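Local coordinates for UPF0053 protein HI_0107 (Haemophilus influenzae, PDB 3LAE) that is of unknown function, though its family is thought to bind flavin adenine dinucleotide, and is represented here by the transporter-associated domain of the longer membrane protein, at residues Asn39-Ile42 / Leu43-Glu47. Numbering follows the deposited sequence. Where two conformers were deposited one is given.
Sequences NGLI and LEHLE
Asn-39 meets Leu-43 one turn further along helix 38-45, and the carbonyls that follow illustrate how a short helix ends. Leu-43 N donates to Asn-39 O at 2.9 Å, a regular i to i+4 bond. The side-chain amide of Asn-39 lies against one methyl of Leu-43, the two side chains crossing at an angle, with OD1 standing 3.4 Å from CD1; the same oxygen accepts a hydrogen bond from the backbone N of Ile-73 in strand 72-80, which ties the helix to the sheet. Gly-40 O receives Glu-44 N, while the aliphatic CG of Glu-44 comes to 3.1 Å of Gly-40 O, in front of the oxygen. The backbone bond to Leu-41 O, from His-45 N, is weak; with CG beside its own backbone N (chi1 -76°), His-45 turns ND1 back to supply Leu-41 O with a second, shorter bond of 2.7 Å. The oxygen sits at the ring edge, tilted 26° from its plane, and CD1 of Leu-41 packs on ring atom CE1 at 3.5 Å. Ile-42 O accepts twice, from Leu-46 N at 3.1 Å and from His-45 N, the latter well above the carbonyl plane. Beside this pair CG2 of Ile-42 and CD1 of Leu-46 run in the same direction, 4.1 Å apart. Ile-42 and Leu-43 also rest on Ile-73, and Leu-41 on Ile-58. An i+3 bond joining the i+4 bond at Ile-42 O, with an imidazole N-H bonded to a carbonyl of the last turn, marks the C-terminal end of a helix packed on the antiparallel sheet of a transporter-associated domain.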
ATOM      1  N   ASN A  39       1.548  -5.064   0.617  1.00 10.91           N
ATOM      2  CA  ASN A  39       1.795  -5.658   1.924  1.00 11.17           C
ATOM      3  C   ASN A  39       3.279  -5.981   2.105  1.00 12.27           C
ATOM      4  O   ASN A  39       3.881  -5.617   3.107  1.00 13.43           O
ATOM      5  CB  ASN A  39       0.940  -6.917   2.102  1.00 10.93           C
ATOM      6  CG  ASN A  39       1.296  -7.693   3.356  1.00 12.97           C
ATOM      7  OD1 ASN A  39       1.207  -7.170   4.471  1.00 12.58           O
ATOM      8  ND2 ASN A  39       1.725  -8.944   3.176  1.00 13.86           N
ATOM      9  N   GLY A  40       3.872  -6.676   1.138  1.00 10.62           N
ATOM     10  CA  GLY A  40       5.283  -7.034   1.252  1.00 10.80           C
ATOM     11  C   GLY A  40       6.191  -5.812   1.380  1.00 11.34           C
ATOM     12  O   GLY A  40       7.123  -5.777   2.186  1.00 13.84           O
ATOM     13  N   LEU A  41       5.931  -4.794   0.577  1.00 11.34           N
ATOM     14  CA  LEU A  41       6.732  -3.568   0.631  1.00 12.51           C
ATOM     15  C   LEU A  41       6.659  -2.918   2.015  1.00 13.34           C
ATOM     16  O   LEU A  41       7.672  -2.490   2.571  1.00 15.03           O
ATOM     17  CB  LEU A  41       6.236  -2.583  -0.427  1.00 13.49           C
ATOM     18  CG  LEU A  41       6.979  -1.260  -0.551  1.00 15.58           C
ATOM     19  CD1 LEU A  41       8.362  -1.530  -1.101  1.00 17.91           C
ATOM     20  CD2 LEU A  41       6.199  -0.284  -1.424  1.00 19.25           C
ATOM     21  N   ILE A  42       5.456  -2.827   2.569  1.00 13.33           N
ATOM     22  CA  ILE A  42       5.297  -2.225   3.885  0.50 13.80           C
ATOM     23  C   ILE A  42       5.988  -3.070   4.958  1.00 15.68           C
ATOM     24  O   ILE A  42       6.723  -2.539   5.804  1.00 17.38           O
ATOM     25  CB  ILE A  42       3.810  -1.997   4.232  0.50 12.52           C
ATOM     26  CG1 ILE A  42       3.183  -0.994   3.254  0.50 11.18           C
ATOM     27  CG2 ILE A  42       3.663  -1.487   5.665  0.50 16.56           C
ATOM     28  CD1 ILE A  42       1.650  -0.968   3.295  0.50 10.25           C
ATOM     29  N   LEU A  43       5.781  -4.383   4.921  1.00 15.75           N
ATOM     30  CA  LEU A  43       6.392  -5.253   5.926  1.00 17.20           C
ATOM     31  C   LEU A  43       7.911  -5.224   5.865  1.00 18.58           C
ATOM     32  O   LEU A  43       8.579  -5.281   6.899  1.00 22.65           O
ATOM     33  CB  LEU A  43       5.891  -6.690   5.784  1.00 16.08           C
ATOM     34  CG  LEU A  43       4.424  -6.941   6.113  1.00 20.20           C
ATOM     35  CD1 LEU A  43       4.064  -8.398   5.821  1.00 23.04           C
ATOM     36  CD2 LEU A  43       4.141  -6.587   7.555  1.00 21.42           C
ATOM     37  N   GLU A  44       8.474  -5.119   4.664  1.00 18.09           N
ATOM     38  CA  GLU A  44       9.932  -5.129   4.535  1.00 20.06           C
ATOM     39  C   GLU A  44      10.539  -3.880   5.141  1.00 22.04           C
ATOM     40  O   GLU A  44      11.701  -3.878   5.546  1.00 24.07           O
ATOM     41  CB  GLU A  44      10.362  -5.281   3.074  1.00 23.75           C
ATOM     42  CG  GLU A  44      10.046  -6.651   2.522  1.00 28.28           C
ATOM     43  CD  GLU A  44      10.486  -6.849   1.089  1.00 31.25           C
ATOM     44  OE1 GLU A  44      11.279  -6.028   0.586  1.00 33.92           O
ATOM     45  OE2 GLU A  44      10.033  -7.837   0.469  1.00 32.41           O
ATOM     46  N   HIS A  45       9.749  -2.818   5.215  1.00 26.98           N
ATOM     47  CA  HIS A  45      10.253  -1.543   5.716  1.00 32.29           C
ATOM     48  C   HIS A  45      10.061  -1.368   7.215  1.00 35.18           C
ATOM     49  O   HIS A  45      10.834  -0.665   7.864  1.00 37.87           O
ATOM     50  CB  HIS A  45       9.612  -0.377   4.964  1.00 34.10           C
ATOM     51  CG  HIS A  45      10.168  -0.171   3.590  1.00 37.88           C
ATOM     52  ND1 HIS A  45       9.958  -1.063   2.560  1.00 39.76           N
ATOM     53  CD2 HIS A  45      10.925   0.826   3.074  1.00 39.47           C
ATOM     54  CE1 HIS A  45      10.559  -0.625   1.469  1.00 40.49           C
ATOM     55  NE2 HIS A  45      11.154   0.520   1.754  1.00 39.92           N
ATOM     56  N   LEU A  46       9.043  -2.016   7.768  1.00 36.96           N
ATOM     57  CA  LEU A  46       8.750  -1.854   9.184  0.50 38.67           C
ATOM     58  C   LEU A  46       9.405  -2.925  10.051  1.00 41.43           C
ATOM     59  O   LEU A  46       9.499  -4.089   9.667  1.00 43.39           O
ATOM     60  CB  LEU A  46       7.241  -1.799   9.420  0.50 38.89           C
ATOM     61  CG  LEU A  46       6.595  -0.558   8.803  0.50 36.51           C
ATOM     62  CD1 LEU A  46       5.192  -0.373   9.336  0.50 34.31           C
ATOM     63  CD2 LEU A  46       7.441   0.675   9.093  0.50 35.43           C
ATOM     64  N   GLU A  47       9.872  -2.509  11.223  1.00 46.05           N
ATOM     65  CA  GLU A  47      10.499  -3.430  12.161  1.00 50.76           C
ATOM     66  C   GLU A  47       9.494  -3.853  13.231  1.00 54.86           C
ATOM     67  O   GLU A  47       9.833  -3.990  14.411  1.00 58.01           O
ATOM     68  CB  GLU A  47      11.746  -2.803  12.788  1.00 52.65           C
ATOM     69  CG  GLU A  47      11.514  -1.435  13.403  1.00 55.63           C
ATOM     70  CD  GLU A  47      12.768  -0.877  14.046  1.00 59.10           C
ATOM     71  OE1 GLU A  47      13.820  -1.554  13.984  1.00 60.35           O
ATOM     72  OE2 GLU A  47      12.702   0.236  14.612  1.00 60.15           O
TER